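PDB 3S5S: mandelate racemase/muconate lactonizing enzyme family protein from Sorangium cellulosum, which is of unknown function but has the family's two-part build, an alpha+beta capping domain joined to a C-terminal barrel of the enolase type. Local coordinates for residues A14-L19 and Q30-N35; G50-L55 and R104-T109. All coordinates share one frame; numbering follows the deposited sequence.

How the contacts relate
Contact 1 joins strands 7-25 and 28-42 as a hairpin, and contact 2 lays helix 101-117 against strand 47-52, the neighbour of strand 28-42 in the same antiparallel sheet. Their centres are about 14 Å apart. Asn35 bridges them: its ND2 is 2.7 Å from Glu51 OE2, a probable hydrogen bond, and its CB packs 3.0 Å from Ala52 O. Further along, Gln30 CD rests 3.7 Å from Leu55 CD1. Both contacts also reach the barrel, Asn35 through Val300 and Glu51 through Ser302 and Ala305. In enolase-superfamily proteins the active site lies at the C-terminal ends of the barrel strands, beneath capping-domain loops; the hairpin end and the segment after strand 47-52 probably belong to that lid.

Contact 1 (A14-L19 and Q30-N35); sequences ALDIPL and QERAAN
Ile17 and Ala33 form a hydrogen-bonded antiparallel pair, with Ala33 N 2.7 Å from Ile17 O and Ile17 N 3.0 Å from Ala33 O. Two residues along, past the non-hydrogen-bonded pair Asp16-Ala34, Leu15 N to Asn35 O and Asn35 N to Leu15 O are both 2.8 Å. Ala33 O also takes a CA-H...O contact from Asp16 CA at 3.2 Å. The side chains of Leu15, Ile17, Ala33 and Asn35 pack on the buried face, where Leu15 CB lies 3.9 Å from Asn35 CB. The Asn35 amide nitrogen is satisfied by Glu51 OE2 and Val300 O. The other face is more exposed and more loosely tied. There Arg32, its chain bent at chi3 (-38°), presents NH1 to Asp16 OD1 at 2.8 Å in a salt bridge whose hydrogen bond is weak (137°). The carboxylate meets the guanidinium edge with the planes 77° apart, a one-pronged grip. Gln63 of helix 63-72 donates to the same OD1, and Ala34 CB underlies the rim of one guanidinium face. A water links Glu31 OE2 to Leu19 O, the latter weakly. This is the beta hairpin that opens the N-terminal capping domain of the enolase superfamily.

Contact 2 (G50-L55 and R104-T109); sequences GEAAPL and RCAIET
Ala106 sets its methyl group on the backbone of strand 47-52: CB is 3.6 Å from both Glu51 C and Ala52 N, and 3.9 Å from Ala52 CB. Gly50 comes to the helix with bare backbone, its CA pointing a hydrogen at Ala106 O in a nearly straight CA-H...O contact (3.3 Å, 173°). With no side chain at Gly50 and only a methyl group at Ala106, the axes of strand 50-52 and helix segment 104-109 run antiparallel and approach to 6.0 Å. Thr109 divides its branches between helix and strand. A chi1 of -60° folds OG1 back beside the backbone N, where it bonds to Cys105 O at 2.8 Å; that oxygen also accepts from Thr109 N at 2.7 Å, so one residue grips it twice, and the OG1 bond holds the chi1 rotation. The same rotation places CG2 anti to the backbone N, 4.2 Å from Gly50 CA. Glu51 points away from the helix, extended (chi1 166°), its OE1 held by Ser302 OG and Ala305 N. Small residues at Gly50, Ala52 and Ala106 thus bring this helix segment close to an edge strand within the chain, the helix-on-sheet packing of the family's capping domain.

Contact 1 (A14-L19 and Q30-N35)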
# COMPACT_ATOMS: atom_id res chain seq x y z
N ALA A 14 -18.87 4.84 -24.47
CA ALA A 14 -19.12 6.24 -24.16
C ALA A 14 -19.94 6.37 -22.87
O ALA A 14 -20.96 5.68 -22.70
CB ALA A 14 -19.84 6.88 -25.31
N LEU A 15 -19.48 7.21 -21.95
CA LEU A 15 -20.25 7.57 -20.74
C LEU A 15 -20.44 9.10 -20.71
O LEU A 15 -19.69 9.83 -20.04
CB LEU A 15 -19.59 7.02 -19.45
CG LEU A 15 -20.39 7.31 -18.15
CD1 LEU A 15 -21.87 6.87 -18.23
CD2 LEU A 15 -19.74 6.74 -16.86
N ASP A 16 -21.40 9.57 -21.48
CA ASP A 16 -21.65 10.99 -21.61
C ASP A 16 -22.81 11.40 -20.71
O ASP A 16 -23.98 11.08 -21.00
CB ASP A 16 -22.00 11.37 -23.06
CG ASP A 16 -20.82 11.16 -24.03
OD1 ASP A 16 -19.66 11.38 -23.63
OD2 ASP A 16 -21.06 10.79 -25.21
N ILE A 17 -22.49 12.13 -19.64
CA ILE A 17 -23.51 12.66 -18.73
C ILE A 17 -23.56 14.18 -18.69
O ILE A 17 -22.52 14.83 -18.43
CB ILE A 17 -23.29 12.15 -17.33
CG1 ILE A 17 -22.94 10.66 -17.36
CG2 ILE A 17 -24.56 12.40 -16.50
CD1 ILE A 17 -22.45 10.10 -16.03
N PRO A 18 -24.74 14.77 -18.90
CA PRO A 18 -24.88 16.20 -18.83
C PRO A 18 -24.55 16.77 -17.44
O PRO A 18 -24.83 16.14 -16.41
CB PRO A 18 -26.36 16.43 -19.16
CG PRO A 18 -26.86 15.18 -19.72
CD PRO A 18 -26.04 14.11 -19.11
N LEU A 19 -23.90 17.93 -17.43
CA LEU A 19 -23.71 18.76 -16.25
C LEU A 19 -24.86 19.77 -16.28
O LEU A 19 -25.29 20.18 -17.38
CB LEU A 19 -22.35 19.47 -16.33
CG LEU A 19 -21.11 18.54 -16.37
CD1 LEU A 19 -19.81 19.28 -16.56
CD2 LEU A 19 -21.02 17.70 -15.12
N GLN A 30 -15.90 21.98 -18.60
CA GLN A 30 -16.45 20.70 -19.04
C GLN A 30 -18.01 20.88 -19.06
O GLN A 30 -18.58 21.14 -18.01
CB GLN A 30 -15.95 19.66 -18.01
CG GLN A 30 -16.24 18.18 -18.25
CD GLN A 30 -15.17 17.41 -19.05
OE1 GLN A 30 -15.04 16.20 -18.89
NE2 GLN A 30 -14.45 18.10 -19.95
N GLU A 31 -18.70 20.78 -20.22
CA GLU A 31 -20.19 20.99 -20.33
C GLU A 31 -21.01 19.68 -20.39
O GLU A 31 -22.25 19.68 -20.50
CB GLU A 31 -20.55 21.87 -21.54
CG GLU A 31 -21.81 22.77 -21.36
CD GLU A 31 -23.03 22.41 -22.28
OE1 GLU A 31 -23.28 23.16 -23.25
OE2 GLU A 31 -23.74 21.41 -22.00
N ARG A 32 -20.28 18.57 -20.36
CA ARG A 32 -20.79 17.23 -20.47
C ARG A 32 -19.68 16.55 -19.72
O ARG A 32 -18.53 16.96 -19.83
CB ARG A 32 -20.66 16.77 -21.92
CG ARG A 32 -21.75 15.86 -22.49
CD ARG A 32 -21.16 14.93 -23.58
NE ARG A 32 -20.16 15.59 -24.41
CZ ARG A 32 -19.22 14.98 -25.14
NH1 ARG A 32 -19.10 13.65 -25.13
NH2 ARG A 32 -18.37 15.71 -25.84
N ALA A 33 -19.99 15.54 -18.93
CA ALA A 33 -18.95 14.66 -18.49
C ALA A 33 -18.74 13.64 -19.62
O ALA A 33 -19.60 12.75 -19.84
CB ALA A 33 -19.33 14.01 -17.20
N ALA A 34 -17.65 13.81 -20.38
CA ALA A 34 -17.30 12.92 -21.48
C ALA A 34 -16.39 11.76 -20.96
O ALA A 34 -15.16 11.75 -21.12
CB ALA A 34 -16.63 13.72 -22.66
N ASN A 35 -17.04 10.79 -20.32
CA ASN A 35 -16.36 9.71 -19.66
C ASN A 35 -16.48 8.39 -20.47
O ASN A 35 -16.96 8.39 -21.62
CB ASN A 35 -16.89 9.58 -18.23
CG ASN A 35 -16.56 10.80 -17.38
OD1 ASN A 35 -16.04 11.82 -17.87
ND2 ASN A 35 -16.86 10.71 -16.07
O HOH W 1 -26.28 20.30 -20.60

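Contact 2 (G50-L55 and R104-T109)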
# COMPACT_ATOMS: atom_id res chain seq x y z
N GLY A 50 -15.88 -0.16 -14.36
CA GLY A 50 -15.05 0.97 -14.05
C GLY A 50 -15.37 2.16 -14.91
O GLY A 50 -16.06 2.03 -15.92
N GLU A 51 -14.86 3.32 -14.51
CA GLU A 51 -15.14 4.61 -15.12
C GLU A 51 -13.83 5.36 -15.44
O GLU A 51 -12.98 5.55 -14.58
CB GLU A 51 -16.03 5.45 -14.18
CG GLU A 51 -16.12 6.93 -14.58
CD GLU A 51 -17.17 7.70 -13.82
OE1 GLU A 51 -17.73 7.15 -12.83
OE2 GLU A 51 -17.43 8.87 -14.22
N ALA A 52 -13.66 5.76 -16.69
CA ALA A 52 -12.61 6.71 -17.06
C ALA A 52 -13.23 8.10 -17.13
O ALA A 52 -14.22 8.33 -17.83
CB ALA A 52 -11.96 6.31 -18.39
N ALA A 53 -12.65 9.03 -16.40
CA ALA A 53 -13.16 10.39 -16.36
C ALA A 53 -11.99 11.33 -16.66
O ALA A 53 -11.58 12.12 -15.80
CB ALA A 53 -13.75 10.70 -14.99
N PRO A 54 -11.43 11.24 -17.86
CA PRO A 54 -10.31 12.11 -18.14
C PRO A 54 -10.79 13.54 -18.18
O PRO A 54 -11.93 13.81 -18.54
CB PRO A 54 -9.87 11.67 -19.55
CG PRO A 54 -11.15 11.13 -20.21
CD PRO A 54 -11.82 10.41 -19.03
N LEU A 55 -9.92 14.46 -17.79
CA LEU A 55 -10.30 15.84 -17.70
C LEU A 55 -9.20 16.61 -18.39
O LEU A 55 -8.11 16.80 -17.83
CB LEU A 55 -10.50 16.27 -16.24
CG LEU A 55 -11.03 17.71 -16.01
CD1 LEU A 55 -12.41 17.94 -16.61
CD2 LEU A 55 -11.06 18.03 -14.54
N ARG A 104 -6.44 3.66 -17.09
CA ARG A 104 -5.88 2.65 -16.19
C ARG A 104 -6.67 2.50 -14.92
O ARG A 104 -6.78 1.41 -14.37
CB ARG A 104 -4.41 2.94 -15.89
CG ARG A 104 -3.53 2.57 -17.10
CD ARG A 104 -2.09 2.67 -16.78
NE ARG A 104 -1.67 4.01 -16.41
CZ ARG A 104 -1.18 4.36 -15.21
NH1 ARG A 104 -0.80 5.60 -15.02
NH2 ARG A 104 -1.04 3.48 -14.22
N CYS A 105 -7.27 3.59 -14.50
CA CYS A 105 -8.07 3.57 -13.29
C CYS A 105 -9.37 2.82 -13.59
O CYS A 105 -9.75 1.96 -12.82
CB CYS A 105 -8.30 5.00 -12.76
SG CYS A 105 -9.53 5.13 -11.41
N ALA A 106 -10.00 3.12 -14.72
CA ALA A 106 -11.19 2.42 -15.17
C ALA A 106 -11.02 0.91 -15.14
O ALA A 106 -11.91 0.18 -14.64
CB ALA A 106 -11.53 2.87 -16.58
N ILE A 107 -9.88 0.44 -15.67
CA ILE A 107 -9.59 -0.96 -15.82
C ILE A 107 -9.35 -1.60 -14.46
O ILE A 107 -10.00 -2.58 -14.12
CB ILE A 107 -8.39 -1.18 -16.78
CG1 ILE A 107 -8.79 -0.82 -18.22
CG2 ILE A 107 -7.93 -2.57 -16.68
CD1 ILE A 107 -7.69 -0.76 -19.27
N GLU A 108 -8.42 -1.05 -13.68
CA GLU A 108 -8.17 -1.57 -12.34
C GLU A 108 -9.42 -1.49 -11.46
O GLU A 108 -9.69 -2.37 -10.65
CB GLU A 108 -7.13 -0.72 -11.63
CG GLU A 108 -5.76 -0.76 -12.17
CD GLU A 108 -4.85 -0.00 -11.25
OE1 GLU A 108 -5.08 -0.03 -10.01
OE2 GLU A 108 -3.93 0.64 -11.75
N THR A 109 -10.18 -0.42 -11.62
CA THR A 109 -11.43 -0.37 -10.87
C THR A 109 -12.41 -1.51 -11.24
O THR A 109 -12.95 -2.13 -10.36
CB THR A 109 -12.11 1.00 -10.96
OG1 THR A 109 -11.20 1.95 -10.41
CG2 THR A 109 -13.44 0.99 -10.19